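Local coordinates for cyclic dimeric GMP binding protein (Pseudomonas fluorescens, PDB 3PJV) that probably relays cyclic di-GMP binding inside the cell to its periplasmic domain and so controls periplasmic proteolysis, with LapG as the likely partner, at residues Y55-R59 against V70-G74; F50-Y54 against F118-K122. One frame throughout, in Å; residues are numbered along the deposited sequence.

Interaction 1 of 2, residues Y55-R59 against V70-G74; sequences YSSIR and VERNG
Ser56 and Gly74 start a run of backbone hydrogen bonds, Gly74 N reaching Ser56 O at 2.8 Å in a nearly straight bond (171°). Two residues on, Ile58 and Arg72 bond to each other twice: Ile58 N to Arg72 O at 3.1 Å and Arg72 N to Ile58 O at 2.9 Å. Weaker CA-H...O contacts fill in between, among them Ser57 CA to Arg72 O at 3.2 Å. The strands 55-62 and 68-73 are the two arms of an antiparallel beta hairpin, and the sheet runs on into the second subunit through the outer edge of 55-59.

On the face of Ser57, Arg59, Glu71 and Asn73, Asn73 OD1 comes against Ser57 CB at 3.5 Å. The packing of Arg59 CG on Glu71 CB, at 4.0 Å, is apolar, the two chains running side by side. Their charges do not meet; Arg59 NE bonds to Thr68 and NH1 makes a salt bridge to Glu111 of the second subunit.

On the other face, beside Ile58, Arg72 bends at chi2 (-70°), returning NH1 to Glu71 O at 3.0 Å, from above that carbonyl plane, while NH2 pairs with Glu43.

Interaction 2 of 2, residues F50-Y54 against F118-K122; sequences FDSGY and FALAK
Lys122 NZ sits 2.8 Å from Asp51 O, though at an angle too poor for a hydrogen bond, and holds two waters as well. One water accepts a hydrogen bond from NZ at 2.9 Å and donates one to Phe50 O. The other likewise accepts from NZ and donates to Ser52 O, 3.1 Å away from it, so the ammonium group is tied through water to the carbonyls of Phe50 and Ser52, with Asp51 O between them in close approach, where helix 39-50 runs out into a type I turn. Lys122 CD lies 3.9 Å from Gly53 CA, and the bend at chi3 (55°) beyond it turns CE and NZ toward the turn.

Gly53, with positive phi, is the first residue to leave the helical conformation. A side chain on it would run into Lys122 CD, crowd Phe118 CB and jam against the carbonyl of Ser52. Just before it, Ser52 OG accepts from Tyr54 N in an ST turn, and donates to Ile49 O.

Phe118 brings the aromatic half of the contact. Tyr54 CD1 stands over one face of its ring, 3.5 Å from Phe118 CD2, in an offset edge-to-face pair with the planes at 72°. Gly53 O lies 3.2 Å from Phe118 CD1. Replacing Phe118 with an alanine would probably open a gap beside Gly53 and leave the Tyr54 edge without the face it packs on. Tyr54 of the second subunit also meets both of these rings, so the pair belongs to the dimer interface.

The chemistry implies two modes of fastening between the turn and helix 117-128: a positive charge that probably steadies the carbonyls at the end of helix 39-50, largely through water, and an aromatic pair that probably sets how the two segments pack.

Along the chain, interaction 1 is nested inside the loop closed by interaction 2, and their centres are about 12 Å apart. The turn of 50-54 leads straight into the strand of 55-59, Tyr54 and Tyr55 being neighbours. Phe50 ties them in space: its ring does not touch 118-122 but packs against the hairpin, with Phe50 CE2 3.3 Å from Tyr55 O and Phe50 CG 3.7 Å from Arg72 CB. The turn, the hairpin and helix 117-128 thus form one connected patch. Both contacts also meet the second subunit, interaction 1 through a beta ladder and interaction 2 through aromatic rings.

Interaction 1 of 2, residues Y55-R59 against V70-G74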
loop_
_atom_site.group_PDB
_atom_site.type_symbol
_atom_site.label_atom_id
_atom_site.label_comp_id
_atom_site.label_asym_id
_atom_site.label_seq_id
_atom_site.Cartn_x
_atom_site.Cartn_y
_atom_site.Cartn_z
ATOM N N TYR A 55 -0.112 3.410 -6.879
ATOM C CA TYR A 55 -1.107 3.767 -7.896
ATOM C C TYR A 55 -0.466 3.960 -9.266
ATOM O O TYR A 55 0.565 4.632 -9.380
ATOM C CB TYR A 55 -1.904 5.017 -7.467
ATOM C CG TYR A 55 -2.431 4.845 -6.067
ATOM C CD1 TYR A 55 -3.572 4.089 -5.831
ATOM C CD2 TYR A 55 -1.737 5.360 -4.980
ATOM C CE1 TYR A 55 -4.033 3.877 -4.546
ATOM C CE2 TYR A 55 -2.193 5.161 -3.692
ATOM C CZ TYR A 55 -3.348 4.416 -3.484
ATOM O OH TYR A 55 -3.807 4.200 -2.207
ATOM N N SER A 56 -1.058 3.345 -10.295
ATOM C CA SER A 56 -0.600 3.539 -11.672
ATOM C C SER A 56 -0.838 4.977 -12.126
ATOM O O SER A 56 -0.083 5.527 -12.942
ATOM C CB SER A 56 -1.349 2.593 -12.625
ATOM O OG SER A 56 -1.159 1.238 -12.260
ATOM N N SER A 57 -1.904 5.574 -11.608
ATOM C CA SER A 57 -2.265 6.940 -11.979
ATOM C C SER A 57 -3.239 7.584 -10.992
ATOM O O SER A 57 -4.040 6.903 -10.362
ATOM C CB SER A 57 -2.874 6.944 -13.386
ATOM O OG SER A 57 -4.139 6.290 -13.405
ATOM N N ILE A 58 -3.142 8.906 -10.871
ATOM C CA ILE A 58 -4.129 9.717 -10.148
ATOM C C ILE A 58 -4.314 10.988 -10.955
ATOM O O ILE A 58 -3.346 11.606 -11.382
ATOM C CB ILE A 58 -3.662 10.096 -8.739
ATOM C CG1 ILE A 58 -3.408 8.834 -7.917
ATOM C CG2 ILE A 58 -4.721 10.962 -8.016
ATOM C CD1 ILE A 58 -2.899 9.117 -6.525
ATOM N N ARG A 59 -5.561 11.367 -11.177
ATOM C CA ARG A 59 -5.866 12.557 -11.940
ATOM C C ARG A 59 -7.003 13.300 -11.250
ATOM O O ARG A 59 -7.931 12.679 -10.741
ATOM C CB ARG A 59 -6.268 12.150 -13.364
ATOM C CG ARG A 59 -6.578 13.285 -14.320
ATOM C CD ARG A 59 -7.023 12.711 -15.665
ATOM N NE ARG A 59 -7.456 13.737 -16.598
ATOM C CZ ARG A 59 -8.557 13.661 -17.342
ATOM N NH1 ARG A 59 -9.345 12.593 -17.263
ATOM N NH2 ARG A 59 -8.872 14.656 -18.165
ATOM N N VAL A 70 -4.483 18.422 -12.033
ATOM C CA VAL A 70 -3.203 17.810 -11.714
ATOM C C VAL A 70 -3.278 16.337 -12.064
ATOM O O VAL A 70 -4.330 15.720 -11.978
ATOM C CB VAL A 70 -2.830 17.996 -10.227
ATOM C CG1 VAL A 70 -3.738 17.176 -9.351
ATOM C CG2 VAL A 70 -1.368 17.615 -9.990
ATOM N N GLU A 71 -2.164 15.778 -12.499
ATOM C CA GLU A 71 -2.122 14.339 -12.727
ATOM C C GLU A 71 -0.738 13.744 -12.533
ATOM O O GLU A 71 0.276 14.436 -12.572
ATOM C CB GLU A 71 -2.652 13.982 -14.112
ATOM C CG GLU A 71 -1.750 14.387 -15.234
ATOM C CD GLU A 71 -2.306 13.981 -16.583
ATOM O OE1 GLU A 71 -2.805 12.840 -16.701
ATOM O OE2 GLU A 71 -2.251 14.809 -17.518
ATOM N N ARG A 72 -0.731 12.439 -12.318
ATOM C CA ARG A 72 0.485 11.708 -12.054
ATOM C C ARG A 72 0.319 10.331 -12.670
ATOM O O ARG A 72 -0.740 9.726 -12.577
ATOM C CB ARG A 72 0.685 11.567 -10.543
ATOM C CG ARG A 72 1.043 12.868 -9.810
ATOM C CD ARG A 72 2.439 13.311 -10.157
ATOM N NE ARG A 72 2.921 14.437 -9.360
ATOM C CZ ARG A 72 2.637 15.712 -9.618
ATOM N NH1 ARG A 72 1.850 16.025 -10.644
ATOM N NH2 ARG A 72 3.130 16.677 -8.850
ATOM N N ASN A 73 1.378 9.832 -13.291
ATOM C CA ASN A 73 1.324 8.536 -13.928
ATOM C C ASN A 73 2.602 7.790 -13.645
ATOM O O ASN A 73 3.680 8.384 -13.663
ATOM C CB ASN A 73 1.166 8.687 -15.447
ATOM C CG ASN A 73 -0.240 9.042 -15.854
ATOM O OD1 ASN A 73 -1.056 8.161 -16.122
ATOM N ND2 ASN A 73 -0.536 10.334 -15.911
ATOM N N GLY A 74 2.488 6.501 -13.354
ATOM C CA GLY A 74 3.645 5.622 -13.387
ATOM C C GLY A 74 3.477 4.559 -14.462
ATOM O O GLY A 74 2.439 4.486 -15.120
#

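Interaction 2 of 2, residues F50-Y54 against F118-K122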
loop_
_atom_site.group_PDB
_atom_site.type_symbol
_atom_site.label_atom_id
_atom_site.label_comp_id
_atom_site.label_asym_id
_atom_site.label_seq_id
_atom_site.Cartn_x
_atom_site.Cartn_y
_atom_site.Cartn_z
ATOM N N PHE A 50 0.346 9.712 -4.153
ATOM C CA PHE A 50 0.941 9.048 -5.306
ATOM C C PHE A 50 2.363 8.561 -5.026
ATOM O O PHE A 50 2.821 7.589 -5.609
ATOM C CB PHE A 50 0.966 9.971 -6.509
ATOM C CG PHE A 50 1.492 9.322 -7.755
ATOM C CD1 PHE A 50 2.787 9.560 -8.179
ATOM C CD2 PHE A 50 0.691 8.468 -8.500
ATOM C CE1 PHE A 50 3.276 8.966 -9.323
ATOM C CE2 PHE A 50 1.178 7.873 -9.647
ATOM C CZ PHE A 50 2.469 8.123 -10.057
ATOM N N ASP A 51 3.060 9.262 -4.145
ATOM C CA ASP A 51 4.481 8.988 -3.931
ATOM C C ASP A 51 4.777 7.614 -3.314
ATOM O O ASP A 51 5.931 7.193 -3.262
ATOM C CB ASP A 51 5.126 10.118 -3.126
ATOM C CG ASP A 51 5.364 11.366 -3.960
ATOM O OD1 ASP A 51 5.187 11.307 -5.196
ATOM O OD2 ASP A 51 5.747 12.404 -3.382
ATOM N N SER A 52 3.741 6.919 -2.851
ATOM C CA SER A 52 3.903 5.554 -2.344
ATOM C C SER A 52 4.271 4.583 -3.459
ATOM O O SER A 52 4.896 3.547 -3.218
ATOM C CB SER A 52 2.610 5.069 -1.685
ATOM O OG SER A 52 1.540 5.047 -2.620
ATOM N N GLY A 53 3.823 4.891 -4.675
ATOM C CA GLY A 53 4.025 3.986 -5.791
ATOM C C GLY A 53 2.892 2.985 -5.953
ATOM O O GLY A 53 2.911 2.183 -6.877
ATOM N N TYR A 54 1.897 3.034 -5.062
ATOM C CA TYR A 54 0.820 2.038 -5.091
ATOM C C TYR A 54 -0.167 2.244 -6.239
ATOM O O TYR A 54 -0.988 1.362 -6.517
ATOM C CB TYR A 54 0.016 2.022 -3.785
ATOM C CG TYR A 54 0.818 1.761 -2.529
ATOM C CD1 TYR A 54 2.000 1.037 -2.567
ATOM C CD2 TYR A 54 0.384 2.249 -1.299
ATOM C CE1 TYR A 54 2.733 0.804 -1.411
ATOM C CE2 TYR A 54 1.107 2.027 -0.144
ATOM C CZ TYR A 54 2.279 1.311 -0.201
ATOM O OH TYR A 54 2.994 1.095 0.953
ATOM N N PHE A 118 7.138 -1.826 -4.376
ATOM C CA PHE A 118 6.889 -0.657 -5.211
ATOM C C PHE A 118 8.073 0.298 -5.174
ATOM O O PHE A 118 8.442 0.891 -6.190
ATOM C CB PHE A 118 5.598 0.064 -4.780
ATOM C CG PHE A 118 4.358 -0.789 -4.896
ATOM C CD1 PHE A 118 3.652 -0.849 -6.089
ATOM C CD2 PHE A 118 3.927 -1.555 -3.824
ATOM C CE1 PHE A 118 2.514 -1.639 -6.198
ATOM C CE2 PHE A 118 2.797 -2.355 -3.934
ATOM C CZ PHE A 118 2.091 -2.391 -5.120
ATOM N N ALA A 119 8.649 0.471 -3.994
ATOM C CA ALA A 119 9.845 1.293 -3.859
ATOM C C ALA A 119 10.986 0.759 -4.744
ATOM O O ALA A 119 11.631 1.510 -5.486
ATOM C CB ALA A 119 10.273 1.341 -2.400
ATOM N N LEU A 120 11.223 -0.544 -4.674
ATOM C CA LEU A 120 12.283 -1.152 -5.483
ATOM C C LEU A 120 12.005 -0.999 -6.974
ATOM O O LEU A 120 12.925 -0.743 -7.762
ATOM C CB LEU A 120 12.464 -2.620 -5.112
ATOM C CG LEU A 120 13.111 -2.826 -3.742
ATOM C CD1 LEU A 120 12.877 -4.238 -3.237
ATOM C CD2 LEU A 120 14.603 -2.489 -3.827
ATOM N N ALA A 121 10.743 -1.162 -7.366
ATOM C CA ALA A 121 10.372 -1.001 -8.772
ATOM C C ALA A 121 10.703 0.400 -9.257
ATOM O O ALA A 121 11.247 0.571 -10.339
ATOM C CB ALA A 121 8.902 -1.312 -9.007
ATOM N N LYS A 122 10.373 1.406 -8.453
ATOM C CA LYS A 122 10.657 2.791 -8.828
ATOM C C LYS A 122 12.160 3.078 -8.913
ATOM O O LYS A 122 12.628 3.791 -9.814
ATOM C CB LYS A 122 9.970 3.747 -7.851
ATOM C CG LYS A 122 8.462 3.764 -8.015
ATOM C CD LYS A 122 7.786 4.404 -6.813
ATOM C CE LYS A 122 8.321 5.802 -6.541
ATOM N NZ LYS A 122 7.605 6.402 -5.373
HETATM O O HOH W 1 5.318 7.019 -6.978
HETATM O O HOH W 2 7.845 4.337 -3.369
HETATM O O HOH W 3 5.865 1.063 -8.347
#